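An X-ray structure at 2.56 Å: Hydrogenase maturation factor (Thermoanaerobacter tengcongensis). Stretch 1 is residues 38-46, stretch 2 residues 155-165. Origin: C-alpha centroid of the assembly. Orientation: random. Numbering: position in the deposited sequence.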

# COMPACT_ATOMS: atom_id res chain seq x y z
N THR C 38 -0.58 7.02 -2.14
CA THR C 38 -1.21 6.40 -0.98
C THR C 38 -2.28 7.31 -0.37
O THR C 38 -2.67 7.13 0.78
CB THR C 38 -0.15 6.06 0.09
OG1 THR C 38 0.57 7.25 0.44
CG2 THR C 38 0.85 5.04 -0.44
N VAL C 39 -2.75 8.27 -1.15
CA VAL C 39 -3.71 9.28 -0.72
C VAL C 39 -5.03 8.66 -0.22
O VAL C 39 -5.59 7.77 -0.85
CB VAL C 39 -3.98 10.28 -1.87
CG1 VAL C 39 -4.72 9.60 -3.03
CG2 VAL C 39 -4.75 11.50 -1.38
N LYS C 40 -5.50 9.14 0.93
CA LYS C 40 -6.86 8.90 1.41
C LYS C 40 -7.52 10.26 1.68
O LYS C 40 -6.93 11.12 2.35
CB LYS C 40 -6.89 8.03 2.67
CG LYS C 40 -6.55 6.55 2.47
CD LYS C 40 -7.30 5.93 1.29
CE LYS C 40 -7.08 4.44 1.18
NZ LYS C 40 -5.66 4.06 1.07
N PRO C 41 -8.75 10.47 1.16
CA PRO C 41 -9.58 9.51 0.44
C PRO C 41 -9.17 9.34 -1.02
O PRO C 41 -8.50 10.20 -1.59
CB PRO C 41 -10.98 10.14 0.54
CG PRO C 41 -10.72 11.61 0.58
CD PRO C 41 -9.33 11.83 1.15
N LEU C 42 -9.59 8.24 -1.63
CA LEU C 42 -9.20 7.91 -3.00
C LEU C 42 -9.87 8.83 -4.01
O LEU C 42 -9.35 9.05 -5.10
CB LEU C 42 -9.57 6.46 -3.32
CG LEU C 42 -9.06 5.39 -2.36
CD1 LEU C 42 -9.85 4.11 -2.54
CD2 LEU C 42 -7.56 5.14 -2.52
N PHE C 43 -11.04 9.34 -3.63
CA PHE C 43 -11.82 10.28 -4.43
C PHE C 43 -12.04 11.55 -3.62
O PHE C 43 -12.62 11.52 -2.53
CB PHE C 43 -13.17 9.67 -4.83
CG PHE C 43 -13.04 8.33 -5.50
CD1 PHE C 43 -13.10 7.16 -4.76
CD2 PHE C 43 -12.85 8.24 -6.88
CE1 PHE C 43 -12.98 5.92 -5.37
CE2 PHE C 43 -12.72 7.00 -7.50
CZ PHE C 43 -12.78 5.84 -6.74
N PHE C 44 -11.56 12.66 -4.15
CA PHE C 44 -11.58 13.93 -3.45
C PHE C 44 -11.96 15.04 -4.43
O PHE C 44 -11.81 14.87 -5.64
CB PHE C 44 -10.19 14.21 -2.85
CG PHE C 44 -9.06 14.03 -3.82
CD1 PHE C 44 -8.44 12.80 -3.96
CD2 PHE C 44 -8.63 15.09 -4.61
CE1 PHE C 44 -7.40 12.62 -4.87
CE2 PHE C 44 -7.59 14.92 -5.52
CZ PHE C 44 -6.98 13.69 -5.65
N PRO C 45 -12.45 16.18 -3.91
CA PRO C 45 -12.79 17.26 -4.83
C PRO C 45 -11.64 17.57 -5.80
O PRO C 45 -10.50 17.77 -5.38
CB PRO C 45 -13.05 18.43 -3.89
CG PRO C 45 -13.60 17.78 -2.66
CD PRO C 45 -12.78 16.52 -2.52
N GLY C 46 -11.95 17.56 -7.10
CA GLY C 46 -10.99 17.93 -8.12
C GLY C 46 -10.14 16.79 -8.66
O GLY C 46 -9.32 17.00 -9.56
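Stretch 2 155-165: DHGMAVMSARE

How does stretch 2 lie on stretch 1? It is helical from D155 through R164, held by a regular ladder of backbone hydrogen bonds from A159 N to D155 O at one end to E165 N to M161 O at the other; E165 is the first residue to leave helical angles. Stretch 1 is mostly loop, with a short strand at F43 and F44. The two run in opposite senses: P41 CA lies 6.0 Å from R164 CA, F44 CA lies 6.3 Å from V160 CA, and P45 CA lies 6.8 Å from A159 CA. As the loop advances, its partners step back toward the N-terminal end of the stretch. The contact buries 373 Å² in all, with no hydrogen bond across it, so it rests on packing.

What does F44, the residue with the most covered surface, rest against? Its CA-to-CB bond points toward the helix, and chi1 is in the p well. V160 CG1 sits over one face of the ring, 4.3 Å from F44 CD2. H156, one turn earlier in the helix, supplies the aromatic partner: its ring edge is directed at the face of F44 in an offset edge-to-face pair, with centroids 5.5 Å apart and planes at 90°. The closest atoms are F44 CZ and H156 CE1, at 3.9 Å. The CA-to-CB bond of H156 points sideways, but with chi1 in the t well the end of the side chain comes nearer to the loop. H156 ND1 is hydrogen-bonded elsewhere in the structure. V160 also meets V39, whose CG2 is 4.4 Å from V160 CG1, so this one methyl group touches both a phenyl ring and an aliphatic side chain.

What packs against A163? The alanine presents a single methyl, pointing toward stretch 1, and two prolines pack on it: P41 CG and P45 CD each lie 4.0 Å from A163 CB. Small side chain and compact rings together make an apolar patch, since none of these three side chains has a polar atom. One turn earlier, A159 also points toward the loop, though more loosely, with A159 CB 4.5 Å from P45 O.

How does the contact finish at the C-terminal end of the helix? P41 follows a cis peptide bond, and its ring reaches the last helical turn, with P41 CD 4.0 Å from R164 CB and 4.3 Å from V160 O. That carbonyl accepts the backbone hydrogen bond from R164 N, at 2.7 Å; P41, with no N-H to donate, packs beside it. The closest approach between the stretches is here, 3.4 Å from K40 O to R164 CD, a contact of carbonyl with methylene. Beyond it the arginine leads away from the loop, and R164 NE forms a salt bridge with E165 OE2 at 3.0 Å, within stretch 2 itself. The end of K40 likewise leads away, and its NZ is hydrogen-bonded elsewhere in the structure.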

# COMPACT_ATOMS: atom_id res chain seq x y z
N ASP C 155 -3.36 24.24 -2.95
CA ASP C 155 -4.65 23.69 -3.35
C ASP C 155 -4.85 22.24 -2.93
O ASP C 155 -5.77 21.94 -2.15
CB ASP C 155 -4.82 23.81 -4.86
CG ASP C 155 -5.21 25.19 -5.28
OD1 ASP C 155 -4.33 26.07 -5.40
OD2 ASP C 155 -6.42 25.39 -5.48
N HIS C 156 -4.01 21.36 -3.44
CA HIS C 156 -4.16 19.94 -3.20
C HIS C 156 -4.11 19.60 -1.71
O HIS C 156 -5.03 18.97 -1.18
CB HIS C 156 -3.09 19.16 -3.96
CG HIS C 156 -3.20 17.68 -3.78
ND1 HIS C 156 -4.02 16.90 -4.56
CD2 HIS C 156 -2.59 16.84 -2.91
CE1 HIS C 156 -3.92 15.64 -4.18
NE2 HIS C 156 -3.06 15.57 -3.18
N GLY C 157 -3.04 20.04 -1.04
CA GLY C 157 -2.88 19.84 0.40
C GLY C 157 -4.11 20.20 1.21
O GLY C 157 -4.56 19.41 2.05
N MET C 158 -4.68 21.37 0.96
CA MET C 158 -5.85 21.78 1.71
C MET C 158 -7.10 21.01 1.29
O MET C 158 -7.96 20.73 2.12
CB MET C 158 -6.07 23.29 1.65
CG MET C 158 -7.14 23.81 2.61
SD MET C 158 -6.97 23.25 4.33
CE MET C 158 -5.62 24.28 4.91
N ALA C 159 -7.19 20.64 0.02
CA ALA C 159 -8.35 19.91 -0.49
C ALA C 159 -8.49 18.52 0.14
O ALA C 159 -9.57 18.19 0.64
CB ALA C 159 -8.32 19.82 -2.03
N VAL C 160 -7.42 17.73 0.12
CA VAL C 160 -7.49 16.39 0.71
C VAL C 160 -7.60 16.45 2.24
O VAL C 160 -8.33 15.66 2.82
CB VAL C 160 -6.37 15.41 0.21
CG1 VAL C 160 -5.99 15.71 -1.23
CG2 VAL C 160 -5.15 15.42 1.11
N MET C 161 -6.92 17.40 2.86
CA MET C 161 -7.10 17.70 4.29
C MET C 161 -8.58 17.91 4.64
O MET C 161 -9.11 17.30 5.57
CB MET C 161 -6.28 18.95 4.66
CG MET C 161 -6.60 19.61 5.99
SD MET C 161 -5.29 19.48 7.23
CE MET C 161 -4.00 20.50 6.52
N SER C 162 -9.24 18.77 3.87
CA SER C 162 -10.65 19.11 4.07
C SER C 162 -11.57 17.90 3.93
O SER C 162 -12.49 17.71 4.73
CB SER C 162 -11.06 20.20 3.08
OG SER C 162 -12.45 20.46 3.18
N ALA C 163 -11.33 17.09 2.90
CA ALA C 163 -12.12 15.90 2.66
C ALA C 163 -11.81 14.80 3.68
O ALA C 163 -12.72 14.15 4.18
CB ALA C 163 -11.91 15.41 1.24
N ARG C 164 -10.53 14.60 3.98
CA ARG C 164 -10.07 13.51 4.85
C ARG C 164 -10.45 13.72 6.30
O ARG C 164 -10.79 12.77 7.00
CB ARG C 164 -8.55 13.34 4.74
CG ARG C 164 -7.92 12.24 5.62
CD ARG C 164 -6.38 12.31 5.53
NE ARG C 164 -5.83 13.42 6.32
CZ ARG C 164 -4.84 14.22 5.92
NH1 ARG C 164 -4.44 15.21 6.73
NH2 ARG C 164 -4.28 14.07 4.73
N GLU C 165 -10.39 14.97 6.75
CA GLU C 165 -10.67 15.30 8.15
C GLU C 165 -12.04 15.94 8.34
O GLU C 165 -12.33 16.46 9.43
CB GLU C 165 -9.56 16.18 8.73
CG GLU C 165 -8.16 15.57 8.64
CD GLU C 165 -8.00 14.25 9.39
OE1 GLU C 165 -8.80 13.96 10.32
OE2 GLU C 165 -7.06 13.49 9.04